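Side-chain contacts in ferredoxin-thioredoxin reductase subunit A2, chloroplastic (Arabidopsis thaliana, PDB 7C2B), which probably serves as the variable subunit of ferredoxin-thioredoxin reductase, the enzyme that reduces thioredoxins with electrons from reduced ferredoxin: residues B[27-30]-B[31-34]; B[68-72]-B[73-77]; B[100-104]-B[105-109]. All coordinates share one frame; numbering follows the deposited sequence.

Interaction 1 of 3, residues B[27-30]-B[31-34]; sequences DEKA and KEKI
The last turn of the helix 25-31, where it runs out into the loop before strand 37-40, joins Glu28 to Glu32 and Ala30 to Lys33. Two backbone bonds continue the helical i to i+4 pattern. Lys31 N donates to Asp27 O at 2.9 Å, and Glu32 N donates to Glu28 O at 3.1 Å. The next bond is shorter in sequence: Lys33 N reaches Ala30 O at 2.9 Å, three residues back. A type I turn from Lys31 to Ile34 then takes the chain off the helix.

On the outer side, Glu32 CG lies 3.3 Å from Glu28 O. Beyond it the Glu32 chain is extended, and Glu28 bends back at chi2 (-138°). This brings Glu28 OE2 to 3.0 Å from Glu32 OE1, with the two carboxylate planes 39° apart. Lys33 lays its aliphatic chain over the helix end, with CG 3.4 Å from Lys29 O. Lys31 NZ hydrogen-bonds to Tyr67 O, and Asp27 OD1 bonds to Tyr67 OH. Ala30 also packs on Tyr67, so this side of the helix rests on strand 61-67.

Two acceptors this close, with like charges, would probably repel if both were ionised. Such closeness would probably disfavour full charge on both and could raise the pKa of one; exposure to solvent would soften this.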
loop_
_atom_site.group_PDB
_atom_site.type_symbol
_atom_site.label_atom_id
_atom_site.label_comp_id
_atom_site.label_asym_id
_atom_site.label_seq_id
_atom_site.Cartn_x
_atom_site.Cartn_y
_atom_site.Cartn_z
ATOM N N ASP B 27 -8.849 -19.410 4.501
ATOM C CA ASP B 27 -9.911 -18.913 3.633
ATOM C C ASP B 27 -11.197 -19.708 3.823
ATOM O O ASP B 27 -12.295 -19.138 3.850
ATOM C CB ASP B 27 -9.468 -18.981 2.173
ATOM C CG ASP B 27 -8.398 -17.966 1.839
ATOM O OD1 ASP B 27 -8.320 -16.916 2.520
ATOM O OD2 ASP B 27 -7.635 -18.224 0.886
ATOM N N GLU B 28 -11.081 -21.030 3.940
ATOM C CA GLU B 28 -12.263 -21.863 4.130
ATOM C C GLU B 28 -12.950 -21.542 5.454
ATOM O O GLU B 28 -14.169 -21.344 5.502
ATOM C CB GLU B 28 -11.865 -23.341 4.054
ATOM C CG GLU B 28 -13.031 -24.310 3.996
ATOM C CD GLU B 28 -12.808 -25.540 4.868
ATOM O OE1 GLU B 28 -12.128 -26.490 4.408
ATOM O OE2 GLU B 28 -13.305 -25.551 6.020
ATOM N N LYS B 29 -12.180 -21.456 6.539
ATOM C CA LYS B 29 -12.781 -21.163 7.836
ATOM C C LYS B 29 -13.293 -19.727 7.913
ATOM O O LYS B 29 -14.212 -19.444 8.687
ATOM C CB LYS B 29 -11.782 -21.430 8.957
ATOM C CG LYS B 29 -11.604 -22.920 9.246
ATOM C CD LYS B 29 -10.234 -23.236 9.821
ATOM C CE LYS B 29 -9.919 -22.365 11.030
ATOM N NZ LYS B 29 -9.869 -23.175 12.290
ATOM N N ALA B 30 -12.713 -18.815 7.129
ATOM C CA ALA B 30 -13.241 -17.452 7.085
ATOM C C ALA B 30 -14.582 -17.408 6.367
ATOM O O ALA B 30 -15.523 -16.748 6.829
ATOM C CB ALA B 30 -12.240 -16.522 6.404
ATOM N N LYS B 31 -14.685 -18.102 5.227
ATOM C CA LYS B 31 -15.943 -18.156 4.489
ATOM C C LYS B 31 -17.058 -18.764 5.330
ATOM O O LYS B 31 -18.226 -18.382 5.182
ATOM C CB LYS B 31 -15.768 -18.949 3.191
ATOM C CG LYS B 31 -15.254 -18.144 1.997
ATOM C CD LYS B 31 -16.156 -16.952 1.680
ATOM C CE LYS B 31 -16.388 -16.765 0.176
ATOM N NZ LYS B 31 -17.007 -15.441 -0.147
ATOM N N GLU B 32 -16.719 -19.694 6.226
ATOM C CA GLU B 32 -17.709 -20.281 7.121
ATOM C C GLU B 32 -18.248 -19.284 8.139
ATOM O O GLU B 32 -19.291 -19.544 8.752
ATOM C CB GLU B 32 -17.107 -21.486 7.844
ATOM C CG GLU B 32 -16.844 -22.665 6.917
ATOM C CD GLU B 32 -16.203 -23.847 7.622
ATOM O OE1 GLU B 32 -16.049 -24.901 6.972
ATOM O OE2 GLU B 32 -15.851 -23.724 8.817
ATOM N N LYS B 33 -17.574 -18.154 8.335
ATOM C CA LYS B 33 -18.042 -17.124 9.252
ATOM C C LYS B 33 -18.987 -16.121 8.590
ATOM O O LYS B 33 -19.433 -15.184 9.253
ATOM C CB LYS B 33 -16.850 -16.378 9.862
ATOM C CG LYS B 33 -15.923 -17.251 10.713
ATOM C CD LYS B 33 -14.838 -16.408 11.378
ATOM C CE LYS B 33 -13.842 -17.273 12.167
ATOM N NZ LYS B 33 -12.598 -17.544 11.387
ATOM N N ILE B 34 -19.294 -16.280 7.307
ATOM C CA ILE B 34 -20.252 -15.387 6.668
ATOM C C ILE B 34 -21.609 -15.569 7.332
ATOM O O ILE B 34 -22.072 -16.698 7.541
ATOM C CB ILE B 34 -20.301 -15.656 5.160
ATOM C CG1 ILE B 34 -18.924 -15.411 4.541
ATOM C CG2 ILE B 34 -21.350 -14.792 4.488
ATOM C CD1 ILE B 34 -18.928 -15.411 3.042
#

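Interaction 2 of 3, residues B[68-72]-B[73-77]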
loop_
_atom_site.group_PDB
_atom_site.type_symbol
_atom_site.label_atom_id
_atom_site.label_comp_id
_atom_site.label_asym_id
_atom_site.label_seq_id
_atom_site.Cartn_x
_atom_site.Cartn_y
_atom_site.Cartn_z
ATOM N N VAL B 68 -14.275 -11.776 0.919
ATOM C CA VAL B 68 -13.913 -11.796 -0.489
ATOM C C VAL B 68 -12.397 -11.782 -0.591
ATOM O O VAL B 68 -11.752 -10.769 -0.300
ATOM C CB VAL B 68 -14.546 -10.638 -1.267
ATOM C CG1 VAL B 68 -14.160 -10.727 -2.732
ATOM C CG2 VAL B 68 -16.068 -10.692 -1.135
ATOM N N VAL B 69 -11.825 -12.921 -0.977
ATOM C CA VAL B 69 -10.429 -12.998 -1.371
ATOM C C VAL B 69 -10.271 -13.595 -2.753
ATOM O O VAL B 69 -9.144 -13.757 -3.221
ATOM C CB VAL B 69 -9.587 -13.789 -0.344
ATOM C CG1 VAL B 69 -9.633 -13.105 1.013
ATOM C CG2 VAL B 69 -10.090 -15.230 -0.237
ATOM N N LEU B 70 -11.370 -13.960 -3.403
ATOM C CA LEU B 70 -11.368 -14.450 -4.772
ATOM C C LEU B 70 -12.229 -13.540 -5.630
ATOM O O LEU B 70 -13.204 -12.952 -5.153
ATOM C CB LEU B 70 -11.926 -15.867 -4.882
ATOM C CG LEU B 70 -11.285 -17.035 -4.147
ATOM C CD1 LEU B 70 -12.013 -18.304 -4.560
ATOM C CD2 LEU B 70 -9.799 -17.135 -4.462
ATOM N N TRP B 71 -11.868 -13.436 -6.904
ATOM C CA TRP B 71 -12.726 -12.803 -7.895
ATOM C C TRP B 71 -12.646 -13.630 -9.165
ATOM O O TRP B 71 -11.554 -13.815 -9.718
ATOM C CB TRP B 71 -12.319 -11.348 -8.159
ATOM C CG TRP B 71 -13.405 -10.545 -8.830
ATOM C CD1 TRP B 71 -14.500 -9.969 -8.240
ATOM C CD2 TRP B 71 -13.488 -10.236 -10.221
ATOM N NE1 TRP B 71 -15.263 -9.313 -9.193
ATOM C CE2 TRP B 71 -14.660 -9.466 -10.415
ATOM C CE3 TRP B 71 -12.684 -10.532 -11.326
ATOM C CZ2 TRP B 71 -15.046 -9.000 -11.666
ATOM C CZ3 TRP B 71 -13.071 -10.065 -12.572
ATOM C CH2 TRP B 71 -14.240 -9.310 -12.732
ATOM N N LYS B 72 -13.803 -14.131 -9.613
ATOM C CA LYS B 72 -13.878 -15.095 -10.712
ATOM C C LYS B 72 -12.843 -16.203 -10.538
ATOM O O LYS B 72 -12.163 -16.598 -11.488
ATOM C CB LYS B 72 -13.706 -14.412 -12.068
ATOM C CG LYS B 72 -14.809 -13.439 -12.435
ATOM C CD LYS B 72 -14.653 -12.992 -13.881
ATOM C CE LYS B 72 -15.752 -12.035 -14.296
ATOM N NZ LYS B 72 -16.851 -11.989 -13.292
ATOM N N GLY B 73 -12.706 -16.689 -9.301
ATOM C CA GLY B 73 -11.834 -17.803 -9.000
ATOM C C GLY B 73 -10.371 -17.473 -8.797
ATOM O O GLY B 73 -9.601 -18.374 -8.430
ATOM N N LYS B 74 -9.956 -16.228 -9.032
ATOM C CA LYS B 74 -8.574 -15.796 -8.855
ATOM C C LYS B 74 -8.404 -15.162 -7.479
ATOM O O LYS B 74 -9.255 -14.390 -7.035
ATOM C CB LYS B 74 -8.160 -14.785 -9.930
ATOM C CG LYS B 74 -8.347 -15.253 -11.368
ATOM C CD LYS B 74 -7.131 -16.043 -11.853
ATOM C CE LYS B 74 -6.765 -15.689 -13.292
ATOM N NZ LYS B 74 -7.893 -15.837 -14.256
ATOM N N LYS B 75 -7.304 -15.479 -6.809
ATOM C CA LYS B 75 -7.055 -14.874 -5.507
ATOM C C LYS B 75 -6.652 -13.407 -5.673
ATOM O O LYS B 75 -5.849 -13.064 -6.543
ATOM C CB LYS B 75 -5.968 -15.653 -4.767
ATOM C CG LYS B 75 -5.766 -15.235 -3.312
ATOM C CD LYS B 75 -6.584 -16.103 -2.367
ATOM C CE LYS B 75 -5.889 -16.271 -1.027
ATOM N NZ LYS B 75 -5.596 -14.955 -0.391
ATOM N N ILE B 76 -7.222 -12.530 -4.849
ATOM C CA ILE B 76 -6.880 -11.113 -4.892
ATOM C C ILE B 76 -6.362 -10.678 -3.517
ATOM O O ILE B 76 -6.398 -11.432 -2.548
ATOM C CB ILE B 76 -8.057 -10.243 -5.374
ATOM C CG1 ILE B 76 -9.367 -10.669 -4.708
ATOM C CG2 ILE B 76 -8.193 -10.385 -6.886
ATOM C CD1 ILE B 76 -9.636 -9.993 -3.379
ATOM N N SER B 77 -5.842 -9.448 -3.452
ATOM C CA SER B 77 -4.956 -9.062 -2.356
ATOM C C SER B 77 -5.587 -8.079 -1.367
ATOM O O SER B 77 -4.864 -7.446 -0.589
ATOM C CB SER B 77 -3.658 -8.481 -2.925
ATOM O OG SER B 77 -3.901 -7.241 -3.588
#
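Ile76 and Val69 meet at the open end of a tight hairpin formed by strands 70-71 and 74-75. Ile76 N donates to Val69 O at 2.8 Å. The Ile76 side chain folds back over the same peptide: CG1 is 3.4 Å from Val69 O, and CD1 is 3.7 Å from Val69 CA. CG1 sits between the backbone N and the carbonyl carbon (chi1 44°), and chi2 of 88° lays CD1 over Val69 CA. With an alanine here, CG1, CG2 and CD1 are gone, and the Val69 peptide would probably lose its apolar cover and Trp71 CB a neighbour.

On one face of the hairpin, Leu70 CD2 lies 3.7 Å from Lys75 CA. The Lys75 chain bends at chi2 and runs beside Val69, pointing the same way. Both Val69 and Lys75 also touch Asp27 of helix 25-31.

Trp71 and Lys74 form the hydrogen-bonded pair. Trp71 N donates to Lys74 O at 2.8 Å, and Lys74 N returns to Trp71 O at 3.0 Å. Lys72 CG lies 3.7 Å above one face of the Trp71 indole, toward its rim. The type I' turn places Gly73 at phi 83°, which favours glycine.

Trp71, Lys74 and Ile76 pack on another protein chain. There Ser77 OG hydrogen-bonds an acidic side chain and Lys74 NZ makes a long, weak ion pair, so that contact is probably both polar and apolar.

Interaction 3 of 3, residues B[100-104]-B[105-109]. With NO3 (nitrate ion), chain J.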
loop_
_atom_site.group_PDB
_atom_site.type_symbol
_atom_site.label_atom_id
_atom_site.label_comp_id
_atom_site.label_asym_id
_atom_site.label_seq_id
_atom_site.Cartn_x
_atom_site.Cartn_y
_atom_site.Cartn_z
ATOM N N THR B 100 -18.483 -1.906 6.615
ATOM C CA THR B 100 -17.094 -1.563 6.870
ATOM C C THR B 100 -16.268 -2.817 6.630
ATOM O O THR B 100 -16.682 -3.915 7.009
ATOM C CB THR B 100 -16.880 -1.041 8.307
ATOM O OG1 THR B 100 -17.502 0.245 8.464
ATOM C CG2 THR B 100 -15.398 -0.906 8.617
ATOM N N HIS B 101 -15.118 -2.657 5.984
ATOM C CA HIS B 101 -14.195 -3.764 5.760
ATOM C C HIS B 101 -13.257 -3.923 6.951
ATOM O O HIS B 101 -12.650 -2.944 7.404
ATOM C CB HIS B 101 -13.395 -3.521 4.482
ATOM C CG HIS B 101 -14.194 -3.690 3.228
ATOM N ND1 HIS B 101 -15.005 -2.697 2.710
ATOM C CD2 HIS B 101 -14.289 -4.737 2.375
ATOM C CE1 HIS B 101 -15.563 -3.130 1.594
ATOM N NE2 HIS B 101 -15.148 -4.366 1.372
ATOM N N LEU B 102 -13.135 -5.159 7.452
ATOM C CA LEU B 102 -12.294 -5.463 8.605
ATOM C C LEU B 102 -11.349 -6.616 8.281
ATOM O O LEU B 102 -11.589 -7.415 7.369
ATOM C CB LEU B 102 -13.121 -5.857 9.846
ATOM C CG LEU B 102 -14.222 -4.923 10.334
ATOM C CD1 LEU B 102 -14.815 -5.487 11.631
ATOM C CD2 LEU B 102 -13.626 -3.562 10.569
ATOM N N LYS B 103 -10.266 -6.695 9.043
ATOM C CA LYS B 103 -9.440 -7.895 9.059
ATOM C C LYS B 103 -9.626 -8.611 10.388
ATOM O O LYS B 103 -10.206 -8.074 11.338
ATOM C CB LYS B 103 -7.961 -7.570 8.802
ATOM C CG LYS B 103 -7.356 -6.497 9.689
ATOM C CD LYS B 103 -5.931 -6.221 9.224
ATOM C CE LYS B 103 -5.360 -4.977 9.864
ATOM N NZ LYS B 103 -5.245 -5.156 11.324
ATOM N N GLU B 104 -9.122 -9.849 10.435
ATOM C CA GLU B 104 -9.508 -10.783 11.488
ATOM C C GLU B 104 -9.121 -10.285 12.875
ATOM O O GLU B 104 -9.838 -10.556 13.843
ATOM C CB GLU B 104 -8.893 -12.165 11.221
ATOM C CG GLU B 104 -7.396 -12.141 10.949
ATOM C CD GLU B 104 -6.734 -13.507 11.102
ATOM O OE1 GLU B 104 -7.445 -14.537 11.016
ATOM O OE2 GLU B 104 -5.495 -13.547 11.300
ATOM N N ASP B 105 -8.015 -9.551 13.001
ATOM C CA ASP B 105 -7.606 -9.123 14.328
ATOM C C ASP B 105 -8.340 -7.875 14.812
ATOM O O ASP B 105 -7.984 -7.337 15.859
ATOM C CB ASP B 105 -6.076 -8.936 14.393
ATOM C CG ASP B 105 -5.544 -7.786 13.530
ATOM O OD1 ASP B 105 -6.326 -7.008 12.942
ATOM O OD2 ASP B 105 -4.296 -7.657 13.450
ATOM N N GLU B 106 -9.382 -7.420 14.114
ATOM C CA GLU B 106 -10.126 -6.250 14.557
ATOM C C GLU B 106 -11.471 -6.596 15.181
ATOM O O GLU B 106 -12.177 -5.693 15.640
ATOM C CB GLU B 106 -10.320 -5.283 13.372
ATOM C CG GLU B 106 -8.977 -4.784 12.848
ATOM C CD GLU B 106 -9.085 -3.928 11.595
ATOM O OE1 GLU B 106 -10.019 -4.144 10.788
ATOM O OE2 GLU B 106 -8.214 -3.049 11.417
ATOM N N PHE B 107 -11.855 -7.869 15.208
ATOM C CA PHE B 107 -13.164 -8.221 15.735
ATOM C C PHE B 107 -13.096 -9.603 16.373
ATOM O O PHE B 107 -12.140 -10.355 16.178
ATOM C CB PHE B 107 -14.250 -8.171 14.641
ATOM C CG PHE B 107 -14.046 -9.172 13.531
ATOM C CD1 PHE B 107 -14.569 -10.453 13.629
ATOM C CD2 PHE B 107 -13.335 -8.829 12.394
ATOM C CE1 PHE B 107 -14.374 -11.373 12.622
ATOM C CE2 PHE B 107 -13.137 -9.741 11.372
ATOM C CZ PHE B 107 -13.659 -11.017 11.484
ATOM N N GLU B 108 -14.145 -9.930 17.124
ATOM C CA GLU B 108 -14.327 -11.249 17.712
ATOM C C GLU B 108 -15.725 -11.748 17.370
ATOM O O GLU B 108 -16.667 -10.960 17.230
ATOM C CB GLU B 108 -14.130 -11.212 19.248
ATOM C CG GLU B 108 -15.304 -10.563 19.990
ATOM C CD GLU B 108 -14.981 -10.177 21.425
ATOM O OE1 GLU B 108 -13.866 -10.481 21.898
ATOM O OE2 GLU B 108 -15.853 -9.560 22.074
ATOM N N LEU B 109 -15.852 -13.065 17.213
ATOM C CA LEU B 109 -17.170 -13.671 17.066
ATOM C C LEU B 109 -17.974 -13.498 18.348
ATOM O O LEU B 109 -17.441 -13.609 19.455
ATOM C CB LEU B 109 -17.043 -15.157 16.733
ATOM C CG LEU B 109 -16.487 -15.523 15.357
ATOM C CD1 LEU B 109 -16.450 -17.032 15.190
ATOM C CD2 LEU B 109 -17.324 -14.896 14.280
HETATM N N NO3 J . -14.315 -4.321 -1.901
HETATM O O1 NO3 J . -13.445 -4.024 -2.775
HETATM O O2 NO3 J . -15.287 -3.533 -1.682
HETATM O O3 NO3 J . -14.212 -5.404 -1.251
#
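Lys103 and Asp105 both place CG between their own backbone N and carbonyl carbon (chi1 52° and 66°), which turns their side chains to the same side of the bend. Lys103 NZ then forms a salt bridge with Asp105 OD1 at 2.7 Å, on the syn lone pair of that oxygen. Glu106 joins this network through OE2, a long 3.6 Å from Lys103 NZ. Glu106 OE1 accepts Lys103 N at 3.1 Å, met from above the carboxylate plane. OE1 also has a salt bridge to a basic side chain of another protein chain, so this carboxylate ties the bend to the assembly.

The backbone closes with Glu106 N to Lys103 O at 3.0 Å. Nearby, Leu102 CD1 packs 3.7 Å from Phe107 CD2, and Glu104 O lies over one face of the Phe107 ring. Phe107 also meets Phe82 edge-to-face.

Further back, His101 NE2 makes a weak hydrogen bond of 3.0 Å to O3 of a nitrate, probably from the crystallisation liquor, while His101 ND1 bonds an acidic side chain of another protein chain. The arrangement is a short 3-10 turn between the last two strands, 94-102 and 107-109, as is characteristic of SH3-like barrels.

The three contacts follow one another along the chain. Interaction 1 ends helix 25-31, interaction 2 is the hairpin of strands 70-71 and 74-75, and interaction 3 is the bend between strands 94-102 and 107-109. Centres of interactions 1 and 2 are about 14 Å apart, yet they touch: Asp27 OD2 lies 3.2 Å from Lys75 CE. Interactions 1 and 3 have centres about 13 Å apart. Interactions 2 and 3 do not touch; their nearest atoms are about 7 Å apart. Helix 25-31 thus touches the hairpin through Asp27, and the loop after it touches strand 107-109 through Lys33, which meets Leu109. Residues of interactions 2 and 3 reach other protein chains of the assembly.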